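Local coordinates for protein GlcNAc Inducible Gene 2, GIG2 (Candida albicans, PDB 6AKZ) that binds iron and is probably an oxygenase of the DUF1479 family, encoded by a gene induced by N-acetylglucosamine, at residues D400-S403 / E409-K412; D390-N395 / R430-E435; T380-L385 / S461-D466. All coordinates share one frame; numbering follows the deposited sequence.

Contact 1 (D400-S403 / E409-K412); sequences DYRS and EKQK
Arg402 reaches across to the helix 407-412 and lays its guanidinium against the base of Lys410, the one residue of 409-412 that it meets. NH1 of Arg402 donates to the backbone O of Lys410 at 3.1 Å, and the N-H...O angle of 148° makes this a bent bond. The donor approaches the carbonyl from the flank, since the C=O...N angle is 109°; it is also tilted out of the carbonyl plane, and the acceptor lies out of the guanidinium plane. The tight part of the contact lies beside this bond: CB of Lys410 sits over one face of the guanidinium, toward its rim, 3.7 Å from NH2 of Arg402, and CG of Lys410 follows at 3.8 Å from CZ of Arg402. The bend at chi2 (82°) in an otherwise extended arginine chain carries the guanidinium to the first carbons of the lysine.

The lysine then runs extended back toward the backbone of Arg402, which it still touches where its CE comes within 3.5 Å of the backbone O of Arg402. The looser part is its amino end: NZ of Lys410 is 5.5 Å from NE of Arg402, so the two like charges are not in contact. Neither residue is fully buried, and the two segments together cover just 160 Å², evidence of a surface contact.

The stronger polar partner of Arg402 is Glu413, which takes NH1 in a salt bridge just past the lysine's helix; the same nitrogen thus serves a carbonyl and a carboxylate, and the carboxylate probably offsets the local positive charge. The arrangement is that of two short consecutive helices joined by a short connection, with five residues between the two segments, an arginine bridging from the first to a main-chain carbonyl of the second.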
# COMPACT_ATOMS: atom_id res chain seq x y z
N ASP A 400 5.74 1.88 14.59
CA ASP A 400 5.47 3.13 13.87
C ASP A 400 4.61 4.07 14.70
O ASP A 400 4.67 5.27 14.46
CB ASP A 400 4.77 2.91 12.51
CG ASP A 400 5.62 2.12 11.51
OD1 ASP A 400 6.85 2.08 11.69
OD2 ASP A 400 5.12 1.58 10.50
N TYR A 401 3.82 3.55 15.63
CA TYR A 401 3.04 4.42 16.50
C TYR A 401 3.68 4.59 17.88
O TYR A 401 3.68 5.67 18.44
CB TYR A 401 1.61 3.88 16.60
CG TYR A 401 0.91 4.17 15.29
CD1 TYR A 401 0.30 5.43 15.06
CD2 TYR A 401 0.95 3.26 14.23
CE1 TYR A 401 -0.29 5.72 13.82
CE2 TYR A 401 0.32 3.54 13.01
CZ TYR A 401 -0.26 4.76 12.81
OH TYR A 401 -0.85 5.00 11.61
N ARG A 402 4.20 3.50 18.40
CA ARG A 402 4.84 3.48 19.71
C ARG A 402 5.93 4.56 19.77
O ARG A 402 6.10 5.22 20.80
CB ARG A 402 5.42 2.09 19.93
CG ARG A 402 6.19 1.90 21.22
CD ARG A 402 5.26 1.63 22.34
NE ARG A 402 6.01 1.31 23.54
CZ ARG A 402 5.47 1.23 24.76
NH1 ARG A 402 4.17 1.44 24.97
NH2 ARG A 402 6.25 0.92 25.81
N SER A 403 6.66 4.75 18.66
CA SER A 403 7.76 5.73 18.62
C SER A 403 7.31 7.18 18.71
O SER A 403 8.15 8.06 18.85
CB SER A 403 8.60 5.53 17.35
OG SER A 403 7.87 5.92 16.19
N GLU A 409 2.62 8.13 28.20
CA GLU A 409 1.73 7.44 27.26
C GLU A 409 2.15 5.96 27.07
O GLU A 409 1.33 5.03 27.18
CB GLU A 409 1.72 8.14 25.92
CG GLU A 409 0.98 9.45 25.93
CD GLU A 409 1.34 10.32 24.75
OE1 GLU A 409 2.53 10.40 24.42
OE2 GLU A 409 0.44 10.93 24.16
N LYS A 410 3.45 5.77 26.87
CA LYS A 410 4.02 4.42 26.78
C LYS A 410 3.65 3.55 27.94
O LYS A 410 3.23 2.38 27.73
CB LYS A 410 5.53 4.48 26.66
CG LYS A 410 6.01 4.92 25.30
CD LYS A 410 7.52 4.87 25.21
CE LYS A 410 7.94 5.14 23.78
NZ LYS A 410 9.29 5.72 23.71
N GLN A 411 3.78 4.08 29.17
CA GLN A 411 3.44 3.28 30.36
C GLN A 411 1.94 3.12 30.56
O GLN A 411 1.49 2.15 31.18
CB GLN A 411 4.10 3.86 31.64
N LYS A 412 1.15 4.07 30.07
CA LYS A 412 -0.30 3.94 30.16
C LYS A 412 -0.98 3.02 29.11
O LYS A 412 -2.01 2.44 29.40
CB LYS A 412 -0.96 5.33 30.17

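Contact 2 (D390-N395 / R430-E435); sequences DAFLKN and RSMGLE
Phe392 on helix 382-394 meets Met432 and Leu434, which flank the glycine turn ending helix 426-431. Followed outward, the phenylalanine has its CB 3.8 Å from CE of Met432; CG is nearer to that methyl, and CD1 nearest at 3.3 Å, a tight approach. CE1 draws off again, while across the ring CD2 touches CD1 of Leu434 more loosely, at 4.2 Å. With CG anti to the backbone N (chi1 -171°), the ring is directed at the turn, and the Phe392 side chain is crossed at about a right angle by those of both Met432 and Leu434.

Bends at chi2 and chi3 fold the methionine so that its methyl leads and the sulfur follows. SD of Met432 lies 5.3 Å from the centroid of the Phe392 ring and 26° off its normal, an oblique Met-aromatic contact. Leu393 adds an outer layer: its CG packs 3.8 Å from CD2 of Leu434, the two leucines sliding past each other in opposite directions.

Gly433, with positive phi (81°), closes helix 426-431 in a Schellman motif, and its N bonds to O of Arg430 at 3.1 Å. The turn is also held from helix 382-394, where Arg389 donates to the carbonyl of Gly433. Across the segments themselves the contact is apolar and sulfur-aromatic, implying cohesion by dispersion and exclusion of water around Phe392 and Met432, both buried, with the leucines nearer the surface.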
# COMPACT_ATOMS: atom_id res chain seq x y z
N ASP A 390 6.47 -8.80 19.28
CA ASP A 390 6.84 -8.05 20.47
C ASP A 390 5.73 -7.14 20.96
O ASP A 390 5.47 -7.07 22.16
CB ASP A 390 8.11 -7.23 20.21
CG ASP A 390 8.65 -6.57 21.47
OD1 ASP A 390 9.07 -7.31 22.38
OD2 ASP A 390 8.64 -5.33 21.54
N ALA A 391 5.07 -6.44 20.04
CA ALA A 391 3.98 -5.53 20.46
C ALA A 391 2.76 -6.24 20.99
O ALA A 391 2.13 -5.76 21.97
CB ALA A 391 3.60 -4.62 19.32
N PHE A 392 2.38 -7.33 20.36
CA PHE A 392 1.23 -8.08 20.78
C PHE A 392 1.48 -8.75 22.15
O PHE A 392 0.55 -8.85 22.99
CB PHE A 392 0.93 -9.15 19.79
CG PHE A 392 -0.37 -9.87 20.01
CD1 PHE A 392 -1.54 -9.34 19.53
CD2 PHE A 392 -0.43 -11.07 20.74
CE1 PHE A 392 -2.75 -9.98 19.69
CE2 PHE A 392 -1.63 -11.73 20.92
CZ PHE A 392 -2.78 -11.21 20.39
N LEU A 393 2.68 -9.31 22.29
CA LEU A 393 3.02 -10.04 23.53
C LEU A 393 3.07 -9.02 24.70
O LEU A 393 2.69 -9.35 25.82
CB LEU A 393 4.35 -10.80 23.39
CG LEU A 393 4.30 -12.14 22.66
CD1 LEU A 393 5.72 -12.68 22.46
CD2 LEU A 393 3.38 -13.14 23.36
N LYS A 394 3.54 -7.83 24.44
CA LYS A 394 3.62 -6.75 25.45
C LYS A 394 2.36 -5.87 25.54
O LYS A 394 2.30 -5.00 26.43
CB LYS A 394 4.79 -5.84 25.13
CG LYS A 394 6.13 -6.52 25.33
CD LYS A 394 7.29 -5.64 24.90
CE LYS A 394 7.78 -4.83 26.08
NZ LYS A 394 8.57 -3.62 25.69
N ASN A 395 1.38 -6.08 24.65
CA ASN A 395 0.16 -5.26 24.63
C ASN A 395 0.39 -3.77 24.51
O ASN A 395 -0.22 -2.96 25.21
CB ASN A 395 -0.63 -5.56 25.88
CG ASN A 395 -2.10 -5.52 25.68
OD1 ASN A 395 -2.64 -5.31 24.58
ND2 ASN A 395 -2.79 -5.77 26.75
N ARG A 430 1.20 -17.87 13.23
CA ARG A 430 2.40 -17.67 12.37
C ARG A 430 2.34 -16.29 11.75
O ARG A 430 3.34 -15.64 11.72
CB ARG A 430 2.44 -18.72 11.27
CG ARG A 430 2.94 -20.06 11.80
CD ARG A 430 2.73 -21.11 10.74
NE ARG A 430 3.22 -22.41 11.24
CZ ARG A 430 2.66 -23.60 11.01
NH1 ARG A 430 1.65 -23.77 10.20
NH2 ARG A 430 3.25 -24.69 11.53
N SER A 431 1.15 -15.85 11.35
CA SER A 431 0.99 -14.48 10.88
C SER A 431 1.39 -13.31 11.83
O SER A 431 1.76 -12.17 11.41
CB SER A 431 -0.43 -14.30 10.28
OG SER A 431 -0.61 -15.14 9.16
N MET A 432 1.36 -13.60 13.15
CA MET A 432 1.60 -12.72 14.22
C MET A 432 2.98 -12.88 14.76
O MET A 432 3.31 -12.23 15.70
CB MET A 432 0.61 -13.05 15.39
CG MET A 432 -0.84 -12.76 15.13
SD MET A 432 -1.13 -10.97 14.92
CE MET A 432 -0.61 -10.23 16.44
N GLY A 433 3.79 -13.77 14.21
CA GLY A 433 5.15 -13.93 14.66
C GLY A 433 5.23 -14.79 15.92
O GLY A 433 6.21 -14.68 16.63
N LEU A 434 4.22 -15.60 16.21
CA LEU A 434 4.12 -16.29 17.51
C LEU A 434 4.44 -17.77 17.36
O LEU A 434 4.42 -18.49 18.36
CB LEU A 434 2.71 -16.10 18.09
CG LEU A 434 2.32 -14.64 18.42
CD1 LEU A 434 0.82 -14.50 18.75
CD2 LEU A 434 3.15 -14.07 19.55
N GLU A 435 4.69 -18.24 16.12
CA GLU A 435 4.92 -19.64 15.88
C GLU A 435 5.82 -19.74 14.67
O GLU A 435 5.64 -18.97 13.71
CB GLU A 435 3.58 -20.28 15.56
CG GLU A 435 3.67 -21.75 15.22
CD GLU A 435 4.17 -22.57 16.42
OE1 GLU A 435 3.49 -22.53 17.47
OE2 GLU A 435 5.26 -23.16 16.31

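Contact 3 (T380-L385 / S461-D466); sequences TNIQTL and SGFNVD
The loop 461-466 runs past the first turn of helix 382-394, its backbone nearest at Gln383 and Phe463 (CA to CA 6.9 Å) and at Thr380 and Val465 (6.7 Å). Phe463 carries the contact. Its ring receives CG2 of Ile382 over one face, 3.8 Å from the centroid and 19° off the normal, a CH-pi contact; CB of Ile382 extends the touch to CD2 and CE2. CG2 stands anti to the isoleucine's backbone N, whereas the branch through CG1 (chi1 -61°) takes CD1 away from the ring, and Ile382 also packs on Ala454 and Ala457 of helix 445-460.

Gln383, bent at chi2, brings NE2 to the ring's edge, the amide and ring planes 63° apart. Its NE2 lies 2.9 Å from O of Phe463 and donates to a water at 3.1 Å, which also accepts from N of Val465 at 3.1 Å. CG2 of Val465 meets CA of Thr380 at 4.3 Å, a looser touch. Beyond it, OD1 of Asn464 caps helix 466-474 by accepting from N of Asp466. The chemistry is therefore divided: an apolar ring face against the helix, and an exposed glutamine linked through water to the loop backbone.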
# COMPACT_ATOMS: atom_id res chain seq x y z
N THR A 380 12.26 -7.81 3.66
CA THR A 380 12.14 -6.45 4.27
C THR A 380 11.00 -6.41 5.30
O THR A 380 10.75 -5.35 5.82
CB THR A 380 12.01 -5.31 3.24
OG1 THR A 380 10.80 -5.45 2.47
CG2 THR A 380 13.21 -5.27 2.25
N ASN A 381 10.27 -7.53 5.48
CA ASN A 381 9.19 -7.68 6.43
C ASN A 381 9.58 -8.50 7.67
O ASN A 381 8.75 -8.73 8.54
CB ASN A 381 7.93 -8.21 5.77
CG ASN A 381 7.14 -7.10 5.12
OD1 ASN A 381 7.24 -5.94 5.59
ND2 ASN A 381 6.47 -7.35 3.99
N ILE A 382 10.80 -8.98 7.73
CA ILE A 382 11.19 -9.74 8.94
C ILE A 382 11.18 -8.81 10.17
O ILE A 382 10.75 -9.21 11.28
CB ILE A 382 12.54 -10.44 8.74
CG1 ILE A 382 12.46 -11.43 7.57
CG2 ILE A 382 12.96 -11.09 10.03
CD1 ILE A 382 11.49 -12.57 7.75
N GLN A 383 11.56 -7.55 9.99
CA GLN A 383 11.49 -6.63 11.17
C GLN A 383 10.06 -6.39 11.62
O GLN A 383 9.78 -6.31 12.79
CB GLN A 383 12.15 -5.30 10.84
CG GLN A 383 13.64 -5.43 10.72
CD GLN A 383 14.39 -5.64 12.03
OE1 GLN A 383 13.80 -5.76 13.14
NE2 GLN A 383 15.71 -5.68 11.92
N THR A 384 9.16 -6.36 10.68
CA THR A 384 7.76 -6.25 10.96
C THR A 384 7.25 -7.47 11.73
O THR A 384 6.56 -7.28 12.71
CB THR A 384 6.90 -6.03 9.66
OG1 THR A 384 7.24 -4.74 9.17
CG2 THR A 384 5.42 -6.12 9.92
N LEU A 385 7.66 -8.65 11.32
CA LEU A 385 7.22 -9.89 11.93
C LEU A 385 7.65 -9.77 13.46
O LEU A 385 6.89 -10.11 14.34
CB LEU A 385 7.96 -11.03 11.29
CG LEU A 385 7.70 -12.43 11.83
CD1 LEU A 385 6.29 -12.84 11.68
CD2 LEU A 385 8.67 -13.36 11.12
N SER A 461 15.68 -13.41 17.98
CA SER A 461 15.01 -12.19 18.39
C SER A 461 15.58 -10.91 17.72
O SER A 461 15.21 -9.79 18.09
CB SER A 461 15.01 -12.06 19.94
N GLY A 462 16.45 -11.06 16.73
CA GLY A 462 16.99 -9.92 16.02
C GLY A 462 17.21 -10.32 14.56
O GLY A 462 17.15 -11.50 14.21
N PHE A 463 17.47 -9.33 13.74
CA PHE A 463 17.64 -9.49 12.30
C PHE A 463 18.37 -8.26 11.76
O PHE A 463 18.17 -7.16 12.27
CB PHE A 463 16.26 -9.52 11.67
CG PHE A 463 16.29 -9.67 10.18
CD1 PHE A 463 16.81 -10.83 9.61
CD2 PHE A 463 15.79 -8.66 9.36
CE1 PHE A 463 16.85 -10.96 8.24
CE2 PHE A 463 15.84 -8.79 7.98
CZ PHE A 463 16.39 -9.93 7.43
N ASN A 464 19.19 -8.45 10.74
CA ASN A 464 19.75 -7.36 10.03
C ASN A 464 19.55 -7.52 8.53
O ASN A 464 20.07 -8.44 7.91
CB ASN A 464 21.22 -7.22 10.32
CG ASN A 464 21.72 -5.84 10.00
OD1 ASN A 464 21.65 -5.39 8.86
ND2 ASN A 464 22.15 -5.12 11.02
N VAL A 465 18.83 -6.57 7.95
CA VAL A 465 18.39 -6.69 6.56
C VAL A 465 19.49 -6.40 5.54
O VAL A 465 19.48 -7.00 4.46
CB VAL A 465 17.17 -5.78 6.29
CG1 VAL A 465 17.58 -4.30 6.12
CG2 VAL A 465 16.35 -6.31 5.09
N ASP A 466 20.44 -5.52 5.89
CA ASP A 466 21.38 -4.91 4.92
C ASP A 466 22.15 -5.86 4.02
O ASP A 466 22.35 -5.57 2.85
CB ASP A 466 22.41 -4.04 5.64
CG ASP A 466 21.78 -2.86 6.37
OD1 ASP A 466 20.83 -2.27 5.81
OD2 ASP A 466 22.23 -2.55 7.50
O HOH W 1 17.18 -4.51 9.51

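How the contacts relate
Contacts 2 and 3 share helix 382-394: contact 3 uses its beginning and contact 2 its end. Their centres are about 14 Å apart, and they touch directly where CD1 of Leu385 packs 3.4 Å from CA of Gly433. Contact 1 touches neither; its centre is about 17 Å from that of contact 2 and about 21 Å from that of contact 3. Along the chain the three close nested loops, contact 1 within the loop closed by contact 2, and contact 2 within that closed by contact 3. All lie away from the iron site of His192, Asp194 and His355.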